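Local coordinates for protein hydrolase, haloacid dehalogenase-like family (Chlorobaculum tepidum, PDB 2HCF) that is probably a magnesium-dependent hydrolase of the haloacid dehalogenase superfamily, its physiological substrate not established, at residues 10-15 with 117-122. Numbering follows the deposited sequence.
Sequences DIDGTL and TGNFEA. With MG (magnesium ion), chain B.
D10 and T117 bring their CA atoms to 4.9 Å where the loops following the adjacent parallel strands 5-9 and 111-116 meet at the C-terminal edge of the HAD Rossmann-like sheet. These loops fit HAD motif I, DxDx(T/V), and, by position, the motif II threonine, and they illustrate how a metal site is assembled from neighbouring strand ends. With D178, D10 OD2 and the backbone O of D12 bind magnesium; T14 OG1 also donates to D10 OD2, on the anti lone pair. The other oxygen, D10 OD1, receives a hydrogen bond from a water that is 2.6 Å from T117 OG1. In the direct bond between the loops, N119 ND2 reaches D12 OD1 at 2.6 Å, nearly in line with the C-O bond, and D12 OD1 lies 8° out of the N119 amide plane. K127 bonds to N119 OD1 and D12 OD2. An alanine at N119 would probably leave D12 OD1 without this amide donor and K127 without the N119 OD1 acceptor, the carboxylate less firmly fixed. The T117 hydroxyl, anti to its backbone N (chi1 174°), accepts from N119 N at 3.0 Å, closing an ST turn. I11 CG1 and CD1 pack against T117 OG1, each at 3.8 Å.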
ATOM      1  N   ASP A  10       2.584   2.702   2.593  1.00 19.28           N
ATOM      2  CA  ASP A  10       1.330   2.003   2.275  1.00 19.15           C
ATOM      3  C   ASP A  10       0.190   3.000   2.041  1.00 19.16           C
ATOM      4  O   ASP A  10       0.277   4.107   2.509  1.00 18.35           O
ATOM      5  CB  ASP A  10       1.007   1.116   3.466  1.00 20.33           C
ATOM      6  CG  ASP A  10      -0.267   0.318   3.274  1.00 21.95           C
ATOM      7  OD1 ASP A  10      -0.273  -0.485   2.319  1.00 21.62           O
ATOM      8  OD2 ASP A  10      -1.215   0.482   4.092  1.00 17.17           O
ATOM      9  N   ILE A  11      -0.850   2.619   1.291  1.00 18.90           N
ATOM     10  CA  ILE A  11      -2.008   3.479   1.026  1.00 18.30           C
ATOM     11  C   ILE A  11      -3.171   3.219   2.024  1.00 18.75           C
ATOM     12  O   ILE A  11      -3.412   4.038   2.939  1.00 17.90           O
ATOM     13  CB  ILE A  11      -2.461   3.335  -0.438  1.00 18.86           C
ATOM     14  CG1 ILE A  11      -1.276   3.648  -1.380  1.00 17.56           C
ATOM     15  CG2 ILE A  11      -3.668   4.228  -0.727  1.00 17.57           C
ATOM     16  CD1 ILE A  11      -1.617   3.611  -2.845  1.00 17.81           C
ATOM     17  N   ASP A  12      -3.855   2.075   1.894  1.00 18.82           N
ATOM     18  CA  ASP A  12      -5.114   1.840   2.614  1.00 18.82           C
ATOM     19  C   ASP A  12      -4.877   1.614   4.092  1.00 18.80           C
ATOM     20  O   ASP A  12      -4.014   0.790   4.471  1.00 17.18           O
ATOM     21  CB  ASP A  12      -5.894   0.671   2.017  1.00 19.00           C
ATOM     22  CG  ASP A  12      -6.255   0.919   0.533  1.00 21.09           C
ATOM     23  OD1 ASP A  12      -5.352   0.799  -0.304  1.00 24.07           O
ATOM     24  OD2 ASP A  12      -7.406   1.262   0.231  1.00 22.96           O
ATOM     25  N   GLY A  13      -5.589   2.396   4.904  1.00 19.06           N
ATOM     26  CA  GLY A  13      -5.441   2.363   6.377  1.00 18.44           C
ATOM     27  C   GLY A  13      -4.205   3.073   6.932  1.00 18.70           C
ATOM     28  O   GLY A  13      -3.956   2.995   8.140  1.00 18.32           O
ATOM     29  N   THR A  14      -3.440   3.739   6.048  1.00 17.92           N
ATOM     30  CA  THR A  14      -2.243   4.495   6.367  1.00 17.11           C
ATOM     31  C   THR A  14      -2.358   5.938   5.872  1.00 17.29           C
ATOM     32  O   THR A  14      -2.242   6.890   6.654  1.00 17.28           O
ATOM     33  CB  THR A  14      -1.008   3.842   5.738  1.00 17.19           C
ATOM     34  OG1 THR A  14      -0.871   2.487   6.215  1.00 14.03           O
ATOM     35  CG2 THR A  14       0.262   4.602   6.074  1.00 17.54           C
ATOM     36  N   LEU A  15      -2.583   6.099   4.577  1.00 17.63           N
ATOM     37  CA  LEU A  15      -2.838   7.458   4.028  1.00 17.02           C
ATOM     38  C   LEU A  15      -4.311   7.787   3.917  1.00 17.43           C
ATOM     39  O   LEU A  15      -4.717   8.934   4.067  1.00 16.47           O
ATOM     40  CB  LEU A  15      -2.203   7.584   2.652  1.00 17.02           C
ATOM     41  CG  LEU A  15      -0.692   7.340   2.562  1.00 18.38           C
ATOM     42  CD1 LEU A  15      -0.255   7.366   1.079  1.00 17.76           C
ATOM     43  CD2 LEU A  15       0.041   8.405   3.354  1.00 19.46           C
ATOM     44  N   THR A 117       2.758  -0.787  -1.760  1.00 19.12           N
ATOM     45  CA  THR A 117       1.341  -1.017  -1.555  1.00 19.94           C
ATOM     46  C   THR A 117       0.795  -2.300  -2.151  1.00 19.77           C
ATOM     47  O   THR A 117       1.356  -2.831  -3.116  1.00 20.08           O
ATOM     48  CB  THR A 117       0.565   0.205  -2.093  1.00 19.11           C
ATOM     49  OG1 THR A 117      -0.835  -0.032  -2.029  1.00 20.16           O
ATOM     50  CG2 THR A 117       1.007   0.548  -3.491  1.00 20.92           C
ATOM     51  N   GLY A 118      -0.300  -2.797  -1.560  1.00 19.76           N
ATOM     52  CA  GLY A 118      -1.011  -3.981  -2.074  1.00 19.13           C
ATOM     53  C   GLY A 118      -1.908  -3.643  -3.254  1.00 18.67           C
ATOM     54  O   GLY A 118      -2.430  -4.536  -3.924  1.00 20.27           O
ATOM     55  N   ASN A 119      -2.142  -2.354  -3.500  1.00 18.93           N
ATOM     56  CA  ASN A 119      -2.894  -1.937  -4.678  1.00 18.94           C
ATOM     57  C   ASN A 119      -2.113  -2.182  -5.990  1.00 19.11           C
ATOM     58  O   ASN A 119      -0.886  -2.006  -6.037  1.00 19.25           O
ATOM     59  CB  ASN A 119      -3.217  -0.428  -4.608  1.00 19.38           C
ATOM     60  CG  ASN A 119      -4.258  -0.075  -3.553  1.00 19.90           C
ATOM     61  OD1 ASN A 119      -5.469  -0.173  -3.816  1.00 17.31           O
ATOM     62  ND2 ASN A 119      -3.799   0.431  -2.387  1.00 15.60           N
ATOM     63  N   PHE A 120      -2.828  -2.567  -7.056  1.00 18.42           N
ATOM     64  CA  PHE A 120      -2.334  -2.389  -8.404  1.00 17.58           C
ATOM     65  C   PHE A 120      -2.049  -0.888  -8.521  1.00 17.93           C
ATOM     66  O   PHE A 120      -2.732  -0.062  -7.902  1.00 16.76           O
ATOM     67  CB  PHE A 120      -3.375  -2.803  -9.468  1.00 17.54           C
ATOM     68  CG  PHE A 120      -3.746  -4.273  -9.450  1.00 18.08           C
ATOM     69  CD1 PHE A 120      -2.779  -5.257  -9.619  1.00 18.26           C
ATOM     70  CD2 PHE A 120      -5.076  -4.668  -9.320  1.00 16.41           C
ATOM     71  CE1 PHE A 120      -3.130  -6.627  -9.605  1.00 16.20           C
ATOM     72  CE2 PHE A 120      -5.421  -6.008  -9.322  1.00 17.56           C
ATOM     73  CZ  PHE A 120      -4.444  -6.989  -9.454  1.00 14.08           C
ATOM     74  N   GLU A 121      -1.019  -0.528  -9.276  1.00 18.30           N
ATOM     75  CA  GLU A 121      -0.632   0.872  -9.401  1.00 18.43           C
ATOM     76  C   GLU A 121      -1.760   1.745  -9.902  1.00 17.76           C
ATOM     77  O   GLU A 121      -1.942   2.842  -9.380  1.00 17.64           O
ATOM     78  CB  GLU A 121       0.558   1.070 -10.342  1.00 18.94           C
ATOM     79  CG  GLU A 121       1.032   2.540 -10.428  1.00 18.52           C
ATOM     80  CD  GLU A 121       2.410   2.737 -11.124  1.00 20.43           C
ATOM     81  OE1 GLU A 121       2.993   1.768 -11.672  1.00 24.18           O
ATOM     82  OE2 GLU A 121       2.916   3.868 -11.090  1.00 21.99           O
ATOM     83  N   ALA A 122      -2.491   1.300 -10.920  1.00 17.22           N
ATOM     84  CA  ALA A 122      -3.429   2.204 -11.570  1.00 17.94           C
ATOM     85  C   ALA A 122      -4.575   2.549 -10.613  1.00 18.25           C
ATOM     86  O   ALA A 122      -5.004   3.703 -10.564  1.00 20.15           O
ATOM     87  CB  ALA A 122      -3.957   1.607 -12.867  1.00 18.11           C
TER
HETATM   88 MG    MG B 300      -2.647  -0.839   4.692  1.00 15.09          MG
HETATM   89  O   HOH W   1      -2.203  -0.100   0.183  1.00 10.65           O
HETATM   90  O   HOH W   2      -3.071  -1.589   2.750  1.00 16.02           O
HETATM   91  O   HOH W   3      -4.473  -1.877   5.484  1.00 17.21           O
HETATM   92  O   HOH W   4      -1.211  -2.330   4.683  1.00 13.89           O